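Local coordinates for extracellular ligand-binding receptor (Rhodopseudomonas palustris, PDB 3SG0), which binds benzoylformate and probably related aromatic acids of the kind derived from lignin, apparently as the solute-binding component of a transport system, at residues Pro304-Phe307 with Gly308-Trp312; Glu376-Gly380 with Ala381-Lys385; Ala329-Thr333 with Pro334-Ala338. All coordinates share one frame; numbering follows the deposited sequence.

The three contacts follow one another along the C-terminal part of this periplasmic binding protein, and each is local in sequence. Contact 1 opens helix 306-328 and is the one that touches benzoylformate, through F307 and H310. Contact 3 lies just past the far end of that helix, where the chain turns into helix 334-344; the centres of contacts 1 and 3 are about 27 Å apart. Contact 2 is the hairpin at the C-terminus, its centre about 19 Å from that of contact 1, and its F382 side chain stays about 11 Å from the ligand. Contacts 2 and 3 lie on opposite sides of the chain's centre, about 45 Å apart between centres.

Contact 1: residues Pro304-Phe307 with Gly308-Trp312; sequences PTIF and GVHLW. With 173 (benzoyl-formic acid), chain B.
F307 and H310, near the start of helix 306-328, meet side by side and line the aromatic end of the ligand pocket in this periplasmic binding protein. The rim of the F307 ring points at the phenyl group of benzoylformate, with F307 CE2 3.7 Å from ligand C3, which lies close to the plane of the F307 ring. H310 reaches the same carbon through CE1, at 4.0 Å. The two protein rings are oblique, their planes 80° apart, and F307 CD2 lies 3.7 Å from H310 ND1. This buried nitrogen has no hydrogen-bond partner in the model. Both side chains have CG anti to the carbonyl carbon (chi1 -63° for F307 and -60° for H310), which sends the rings off the helix in the same direction. Behind them, I306 lays CG2 over a face of the F307 ring, near its rim, while CG1 meets V309 CG1. The first turn is tied by i to i+3 bonds from G308, V309 and H310, and the F307 carbonyl also accepts from Q47 of helix 41-50. Over the centre of one face of the H310 imidazole sits the carbonyl oxygen I306 O, 3.9 Å above the plane.

Contact 2: residues Glu376-Gly380 with Ala381-Lys385; sequences EIRDG and AFRLK
R378 and R383 have CG anti to the carbonyl carbon (chi1 -77° and -55°), and both chains then bend at chi2 and chi3, which brings R378 NH2 over the face of the R383 guanidinium across a beta hairpin closed by a type I' turn from R378 to A381. The side chains cross at about a right angle, with the guanidinium planes 53° apart. In the conformer described, one of two for R378, NH2 stands above the centre of the R383 guanidinium, 3.5 Å from R383 CZ, while R383 CB and CG lie over a face of the R378 group. The like charges are probably eased by acidic partners: R383 forms a salt bridge with D277, and R378 NH1 makes one of 2.9 Å with E376 OE1, in the guanidinium plane and nearly straight. In that plane R378 NH1 also gives a weak bond to L384 O, and a water links R378 NH2 to the same carbonyl. These contacts would hold the rotation of the R378 group in this conformer.

E376 runs extended, CG anti to the backbone N, and its carboxylate lies against the aliphatic part of K385, with E376 OE1 3.3 Å from K385 CD; the ammonium stays beyond salt-bridge distance. The backbone ladder pairs E376 with R383 by two bonds, E376 N to R383 O at 2.8 Å and R383 N to E376 O at 2.9 Å. At the turn, D379 and G380 both have positive phi; D379 N is hydrogen-bonded to E263 and G380 N weakly so. I377 and F382, a non-hydrogen-bonded pair, project together from the other face of the sheet onto helix 252-258, where I377 CG1 touches F382 CE1 at 3.7 Å.

Contact 3: residues Ala329-Thr333 with Pro334-Ala338; sequences AKPGT and PEFRA
T333 OG1 lies between two backbone groups: it donates to K330 O at 2.8 Å, in the carbonyl plane, and accepts from F336 N at 3.2 Å. The second bond makes T333 the N-cap of helix 334-344. With chi1 at 65°, OG1 sits between the backbone nitrogen and the carbonyl carbon, from where it can reach back into the type II turn K330-T333 and forward to the first turn of the helix. The T333 carbonyl oxygen accepts the first i to i+4 bond of the helix, from R337 N at 3.2 Å, nearly straight and in the carbonyl plane. F336 N gives that oxygen a second, weak bond.

F336 lies against the turn. Its CG is anti to the backbone N (chi1 -179°), and the ring is laid against the loop, where P331 CA stands over one face in a CH-pi contact, 3.9 Å from the centroid of the F336 ring and 23° off its normal. F336 CB comes close to K330 O, and A329 CB packs against F336 CB and lies 3.6 Å from E335 CB. E335 bends at chi2 toward the cap, which leaves its OE1 beside T333 CB. The R337 guanidinium folds back over P334 CA near the rim of its face; a water lying in its plane joins R337 NH1 to G332 O. G332, with positive phi, takes the left-handed corner of the turn.

Outside the loop, R337 NE bonds to K113 O and G332 N to D91. P331 and F336 both rest on L326, and F336 also on A325, of helix 306-328, and both touch I28, so the corner between helices 306-328 and 334-344 is packed against the start of strand 28-34.

Contact 1: residues Pro304-Phe307 with Gly308-Trp312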
loop_
_atom_site.group_PDB
_atom_site.type_symbol
_atom_site.label_atom_id
_atom_site.label_comp_id
_atom_site.label_asym_id
_atom_site.label_seq_id
_atom_site.Cartn_x
_atom_site.Cartn_y
_atom_site.Cartn_z
ATOM N N PRO A 304 -0.868 12.594 10.074
ATOM C CA PRO A 304 -0.982 11.197 9.653
ATOM C C PRO A 304 0.294 10.706 8.991
ATOM O O PRO A 304 1.127 11.506 8.552
ATOM C CB PRO A 304 -2.091 11.255 8.608
ATOM C CG PRO A 304 -1.915 12.603 7.979
ATOM C CD PRO A 304 -1.491 13.520 9.110
ATOM N N THR A 305 0.432 9.389 8.917
ATOM C CA THR A 305 1.417 8.785 8.033
ATOM C C THR A 305 0.718 8.287 6.767
ATOM O O THR A 305 -0.518 8.225 6.689
ATOM C CB THR A 305 2.176 7.644 8.711
ATOM O OG1 THR A 305 1.267 6.562 8.952
ATOM C CG2 THR A 305 2.787 8.114 10.031
ATOM N N ILE A 306 1.517 7.928 5.773
ATOM C CA ILE A 306 0.987 7.615 4.459
ATOM C C ILE A 306 -0.052 6.496 4.486
ATOM O O ILE A 306 -0.984 6.484 3.683
ATOM C CB ILE A 306 2.115 7.240 3.474
ATOM C CG1 ILE A 306 1.584 7.191 2.044
ATOM C CG2 ILE A 306 2.775 5.926 3.871
ATOM C CD1 ILE A 306 2.672 6.987 1.002
ATOM N N PHE A 307 0.086 5.536 5.394
ATOM C CA PHE A 307 -0.792 4.376 5.325
ATOM C C PHE A 307 -2.258 4.723 5.520
ATOM O O PHE A 307 -3.123 4.061 4.959
ATOM C CB PHE A 307 -0.270 3.241 6.204
ATOM C CG PHE A 307 1.053 2.757 5.728
ATOM C CD1 PHE A 307 2.233 3.148 6.346
ATOM C CD2 PHE A 307 1.128 2.009 4.566
ATOM C CE1 PHE A 307 3.462 2.752 5.830
ATOM C CE2 PHE A 307 2.354 1.618 4.049
ATOM C CZ PHE A 307 3.518 1.993 4.677
ATOM N N GLY A 308 -2.543 5.788 6.265
ATOM C CA GLY A 308 -3.913 6.246 6.395
ATOM C C GLY A 308 -4.492 6.714 5.066
ATOM O O GLY A 308 -5.701 6.619 4.817
ATOM N N VAL A 309 -3.627 7.231 4.199
ATOM C CA VAL A 309 -4.087 7.751 2.918
ATOM C C VAL A 309 -4.562 6.636 1.994
ATOM O O VAL A 309 -5.306 6.892 1.054
ATOM C CB VAL A 309 -3.039 8.680 2.246
ATOM C CG1 VAL A 309 -2.205 7.935 1.202
ATOM C CG2 VAL A 309 -3.740 9.873 1.611
ATOM N N HIS A 310 -4.165 5.399 2.262
ATOM C CA HIS A 310 -4.660 4.288 1.450
ATOM C C HIS A 310 -6.138 4.062 1.721
ATOM O O HIS A 310 -6.888 3.674 0.819
ATOM C CB HIS A 310 -3.785 3.053 1.669
ATOM C CG HIS A 310 -2.375 3.330 1.287
ATOM N ND1 HIS A 310 -1.255 2.713 1.812
ATOM C CD2 HIS A 310 -1.926 4.258 0.416
ATOM C CE1 HIS A 310 -0.176 3.250 1.259
ATOM N NE2 HIS A 310 -0.560 4.182 0.406
ATOM N N LEU A 311 -6.576 4.338 2.946
ATOM C CA LEU A 311 -8.005 4.328 3.247
ATOM C C LEU A 311 -8.669 5.563 2.629
ATOM O O LEU A 311 -9.700 5.468 1.960
ATOM C CB LEU A 311 -8.237 4.273 4.757
ATOM C CG LEU A 311 -9.697 4.361 5.206
ATOM C CD1 LEU A 311 -10.580 3.343 4.501
ATOM C CD2 LEU A 311 -9.774 4.201 6.714
ATOM N N TRP A 312 -8.060 6.726 2.836
ATOM C CA TRP A 312 -8.611 7.973 2.319
ATOM C C TRP A 312 -8.840 7.920 0.800
ATOM O O TRP A 312 -9.937 8.227 0.319
ATOM C CB TRP A 312 -7.683 9.131 2.677
ATOM C CG TRP A 312 -8.189 10.472 2.254
ATOM C CD1 TRP A 312 -7.888 11.128 1.105
ATOM C CD2 TRP A 312 -9.089 11.316 2.978
ATOM N NE1 TRP A 312 -8.543 12.336 1.062
ATOM C CE2 TRP A 312 -9.283 12.478 2.205
ATOM C CE3 TRP A 312 -9.738 11.211 4.212
ATOM C CZ2 TRP A 312 -10.111 13.523 2.618
ATOM C CZ3 TRP A 312 -10.557 12.253 4.619
ATOM C CH2 TRP A 312 -10.734 13.390 3.825
HETATM O O1B 173 B . 1.092 -5.230 0.715
HETATM C C1 173 B . 1.701 -5.427 1.733
HETATM O O1A 173 B . 1.829 -6.684 2.313
HETATM C C2 173 B . 2.569 -4.348 2.320
HETATM O O2 173 B . 3.374 -4.610 3.163
HETATM C C1G 173 B . 2.332 -2.947 1.849
HETATM C C2D 173 B . 0.899 -2.435 1.739
HETATM C C2E 173 B . 0.638 -1.029 1.240
HETATM C C3 173 B . 1.821 -0.150 0.837
HETATM C C1E 173 B . 3.256 -0.697 0.955
HETATM C C1D 173 B . 3.528 -2.096 1.467
#

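Contact 2: residues Glu376-Gly380 with Ala381-Lys385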
loop_
_atom_site.group_PDB
_atom_site.type_symbol
_atom_site.label_atom_id
_atom_site.label_comp_id
_atom_site.label_asym_id
_atom_site.label_seq_id
_atom_site.Cartn_x
_atom_site.Cartn_y
_atom_site.Cartn_z
ATOM N N GLU A 376 14.051 9.508 -0.916
ATOM C CA GLU A 376 15.241 9.304 -0.108
ATOM C C GLU A 376 14.961 9.786 1.308
ATOM O O GLU A 376 14.274 10.794 1.495
ATOM C CB GLU A 376 16.404 10.105 -0.704
ATOM C CG GLU A 376 17.757 9.897 -0.038
ATOM C CD GLU A 376 18.826 10.801 -0.629
ATOM O OE1 GLU A 376 18.477 11.915 -1.070
ATOM O OE2 GLU A 376 20.008 10.397 -0.660
ATOM N N ILE A 377 15.485 9.077 2.305
ATOM C CA ILE A 377 15.463 9.582 3.674
ATOM C C ILE A 377 16.677 10.488 3.848
ATOM O O ILE A 377 17.818 10.026 3.814
ATOM C CB ILE A 377 15.465 8.445 4.716
ATOM C CG1 ILE A 377 14.232 7.557 4.505
ATOM C CG2 ILE A 377 15.502 9.020 6.124
ATOM C CD1 ILE A 377 14.191 6.352 5.416
ATOM N N ARG A 378 16.420 11.786 3.986
ATOM C CA ARG A 378 17.476 12.781 4.155
ATOM C C ARG A 378 17.194 13.611 5.389
ATOM O O ARG A 378 16.130 14.213 5.503
ATOM C CB ARG A 378 17.548 13.717 2.948
ATOM C CG ARG A 378 18.206 13.134 1.723
ATOM C CD ARG A 378 18.931 14.218 0.922
ATOM N NE ARG A 378 18.091 15.379 0.631
ATOM C CZ ARG A 378 17.154 15.409 -0.312
ATOM N NH1 ARG A 378 16.919 14.329 -1.050
ATOM N NH2 ARG A 378 16.445 16.512 -0.511
ATOM N N ASP A 379 18.154 13.646 6.307
ATOM C CA ASP A 379 17.998 14.396 7.548
ATOM C C ASP A 379 16.683 14.060 8.243
ATOM O O ASP A 379 15.977 14.937 8.734
ATOM C CB ASP A 379 18.106 15.901 7.282
ATOM C CG ASP A 379 19.474 16.300 6.756
ATOM O OD1 ASP A 379 20.478 15.701 7.198
ATOM O OD2 ASP A 379 19.547 17.204 5.899
ATOM N N GLY A 380 16.350 12.775 8.268
ATOM C CA GLY A 380 15.209 12.312 9.029
ATOM C C GLY A 380 13.853 12.662 8.440
ATOM O O GLY A 380 12.862 12.712 9.165
ATOM N N ALA A 381 13.802 12.887 7.129
ATOM C CA ALA A 381 12.536 13.137 6.445
ATOM C C ALA A 381 12.532 12.489 5.071
ATOM O O ALA A 381 13.588 12.322 4.454
ATOM C CB ALA A 381 12.278 14.638 6.319
ATOM N N PHE A 382 11.343 12.125 4.593
ATOM C CA PHE A 382 11.188 11.651 3.223
ATOM C C PHE A 382 11.268 12.819 2.244
ATOM O O PHE A 382 10.545 13.807 2.374
ATOM C CB PHE A 382 9.866 10.902 3.051
ATOM C CG PHE A 382 9.762 9.675 3.906
ATOM C CD1 PHE A 382 10.623 8.606 3.718
ATOM C CD2 PHE A 382 8.811 9.597 4.906
ATOM C CE1 PHE A 382 10.534 7.467 4.515
ATOM C CE2 PHE A 382 8.709 8.473 5.708
ATOM C CZ PHE A 382 9.575 7.403 5.514
ATOM N N ARG A 383 12.149 12.691 1.259
ATOM C CA ARG A 383 12.374 13.743 0.273
ATOM C C ARG A 383 12.395 13.139 -1.119
ATOM O O ARG A 383 12.733 11.968 -1.285
ATOM C CB ARG A 383 13.726 14.422 0.522
ATOM C CG ARG A 383 13.922 14.978 1.928
ATOM C CD ARG A 383 12.983 16.135 2.212
ATOM N NE ARG A 383 13.116 17.199 1.222
ATOM C CZ ARG A 383 14.008 18.184 1.291
ATOM N NH1 ARG A 383 14.856 18.254 2.310
ATOM N NH2 ARG A 383 14.055 19.100 0.334
ATOM N N LEU A 384 12.049 13.924 -2.130
ATOM C CA LEU A 384 12.312 13.484 -3.493
ATOM C C LEU A 384 13.813 13.343 -3.694
ATOM O O LEU A 384 14.578 14.257 -3.378
ATOM C CB LEU A 384 11.755 14.469 -4.514
ATOM C CG LEU A 384 10.251 14.412 -4.756
ATOM C CD1 LEU A 384 9.875 15.443 -5.807
ATOM C CD2 LEU A 384 9.807 13.024 -5.201
ATOM N N LYS A 385 14.249 12.203 -4.213
ATOM C CA LYS A 385 15.662 12.010 -4.513
ATOM C C LYS A 385 16.060 12.913 -5.668
ATOM O O LYS A 385 15.356 12.974 -6.674
ATOM C CB LYS A 385 15.940 10.553 -4.876
ATOM C CG LYS A 385 17.394 10.271 -5.238
ATOM C CD LYS A 385 18.293 10.387 -4.019
ATOM C CE LYS A 385 19.753 10.138 -4.373
ATOM N NZ LYS A 385 20.343 11.280 -5.118
HETATM O O HOH W 1 15.323 16.754 4.731
HETATM O O HOH W 2 14.422 16.779 -2.417
#

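Contact 3: residues Ala329-Thr333 with Pro334-Ala338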
loop_
_atom_site.group_PDB
_atom_site.type_symbol
_atom_site.label_atom_id
_atom_site.label_comp_id
_atom_site.label_asym_id
_atom_site.label_seq_id
_atom_site.Cartn_x
_atom_site.Cartn_y
_atom_site.Cartn_z
ATOM N N ALA A 329 -30.099 2.428 -7.860
ATOM C CA ALA A 329 -30.616 1.528 -6.838
ATOM C C ALA A 329 -30.415 2.116 -5.454
ATOM O O ALA A 329 -29.672 3.077 -5.283
ATOM C CB ALA A 329 -29.922 0.171 -6.935
ATOM N N LYS A 330 -31.069 1.517 -4.465
ATOM C CA LYS A 330 -30.955 1.968 -3.085
ATOM C C LYS A 330 -29.811 1.272 -2.362
ATOM O O LYS A 330 -29.495 0.119 -2.651
ATOM C CB LYS A 330 -32.259 1.708 -2.328
ATOM C CG LYS A 330 -33.426 2.571 -2.786
ATOM C CD LYS A 330 -34.707 2.206 -2.056
ATOM C CE LYS A 330 -35.857 3.108 -2.481
ATOM N NZ LYS A 330 -36.055 3.106 -3.959
ATOM N N PRO A 331 -29.195 1.965 -1.399
ATOM C CA PRO A 331 -28.168 1.315 -0.583
ATOM C C PRO A 331 -28.702 0.036 0.041
ATOM O O PRO A 331 -29.892 -0.073 0.339
ATOM C CB PRO A 331 -27.884 2.352 0.506
ATOM C CG PRO A 331 -28.211 3.666 -0.137
ATOM C CD PRO A 331 -29.393 3.377 -1.025
ATOM N N GLY A 332 -27.820 -0.940 0.222
ATOM C CA GLY A 332 -28.193 -2.187 0.862
ATOM C C GLY A 332 -28.682 -3.263 -0.088
ATOM O O GLY A 332 -29.129 -4.323 0.350
ATOM N N THR A 333 -28.618 -2.991 -1.389
ATOM C CA THR A 333 -29.063 -3.945 -2.404
ATOM C C THR A 333 -27.892 -4.365 -3.276
ATOM O O THR A 333 -26.938 -3.608 -3.452
ATOM C CB THR A 333 -30.140 -3.344 -3.326
ATOM O OG1 THR A 333 -29.573 -2.265 -4.080
ATOM C CG2 THR A 333 -31.338 -2.841 -2.519
ATOM N N PRO A 334 -27.975 -5.572 -3.855
ATOM C CA PRO A 334 -26.906 -5.987 -4.767
ATOM C C PRO A 334 -26.787 -5.040 -5.956
ATOM O O PRO A 334 -25.693 -4.816 -6.446
ATOM C CB PRO A 334 -27.356 -7.374 -5.238
ATOM C CG PRO A 334 -28.351 -7.834 -4.234
ATOM C CD PRO A 334 -28.984 -6.621 -3.637
ATOM N N GLU A 335 -27.900 -4.479 -6.408
ATOM C CA GLU A 335 -27.868 -3.573 -7.552
ATOM C C GLU A 335 -27.046 -2.311 -7.268
ATOM O O GLU A 335 -26.349 -1.806 -8.140
ATOM C CB GLU A 335 -29.292 -3.211 -7.992
ATOM C CG GLU A 335 -30.081 -4.381 -8.580
ATOM C CD GLU A 335 -30.654 -5.339 -7.539
ATOM O OE1 GLU A 335 -30.678 -5.019 -6.330
ATOM O OE2 GLU A 335 -31.102 -6.434 -7.941
ATOM N N PHE A 336 -27.130 -1.801 -6.043
ATOM C CA PHE A 336 -26.334 -0.643 -5.643
ATOM C C PHE A 336 -24.847 -0.993 -5.611
ATOM O O PHE A 336 -24.006 -0.251 -6.118
ATOM C CB PHE A 336 -26.814 -0.148 -4.278
ATOM C CG PHE A 336 -26.095 1.069 -3.763
ATOM C CD1 PHE A 336 -26.302 2.314 -4.335
ATOM C CD2 PHE A 336 -25.255 0.974 -2.668
ATOM C CE1 PHE A 336 -25.653 3.434 -3.841
ATOM C CE2 PHE A 336 -24.617 2.091 -2.163
ATOM C CZ PHE A 336 -24.812 3.322 -2.751
ATOM N N ARG A 337 -24.526 -2.140 -5.027
ATOM C CA ARG A 337 -23.141 -2.593 -4.988
ATOM C C ARG A 337 -22.580 -2.787 -6.397
ATOM O O ARG A 337 -21.436 -2.439 -6.667
ATOM C CB ARG A 337 -23.021 -3.885 -4.192
ATOM C CG ARG A 337 -23.502 -3.743 -2.758
ATOM C CD ARG A 337 -23.049 -4.878 -1.873
ATOM N NE ARG A 337 -23.411 -6.195 -2.378
ATOM C CZ ARG A 337 -24.526 -6.846 -2.065
ATOM N NH1 ARG A 337 -25.439 -6.291 -1.271
ATOM N NH2 ARG A 337 -24.739 -8.054 -2.575
ATOM N N ALA A 338 -23.388 -3.355 -7.286
ATOM C CA ALA A 338 -22.955 -3.588 -8.658
ATOM C C ALA A 338 -22.738 -2.263 -9.377
ATOM O O ALA A 338 -21.830 -2.132 -10.192
ATOM C CB ALA A 338 -23.964 -4.456 -9.410
HETATM O O HOH W 3 -27.990 -6.906 -0.103
#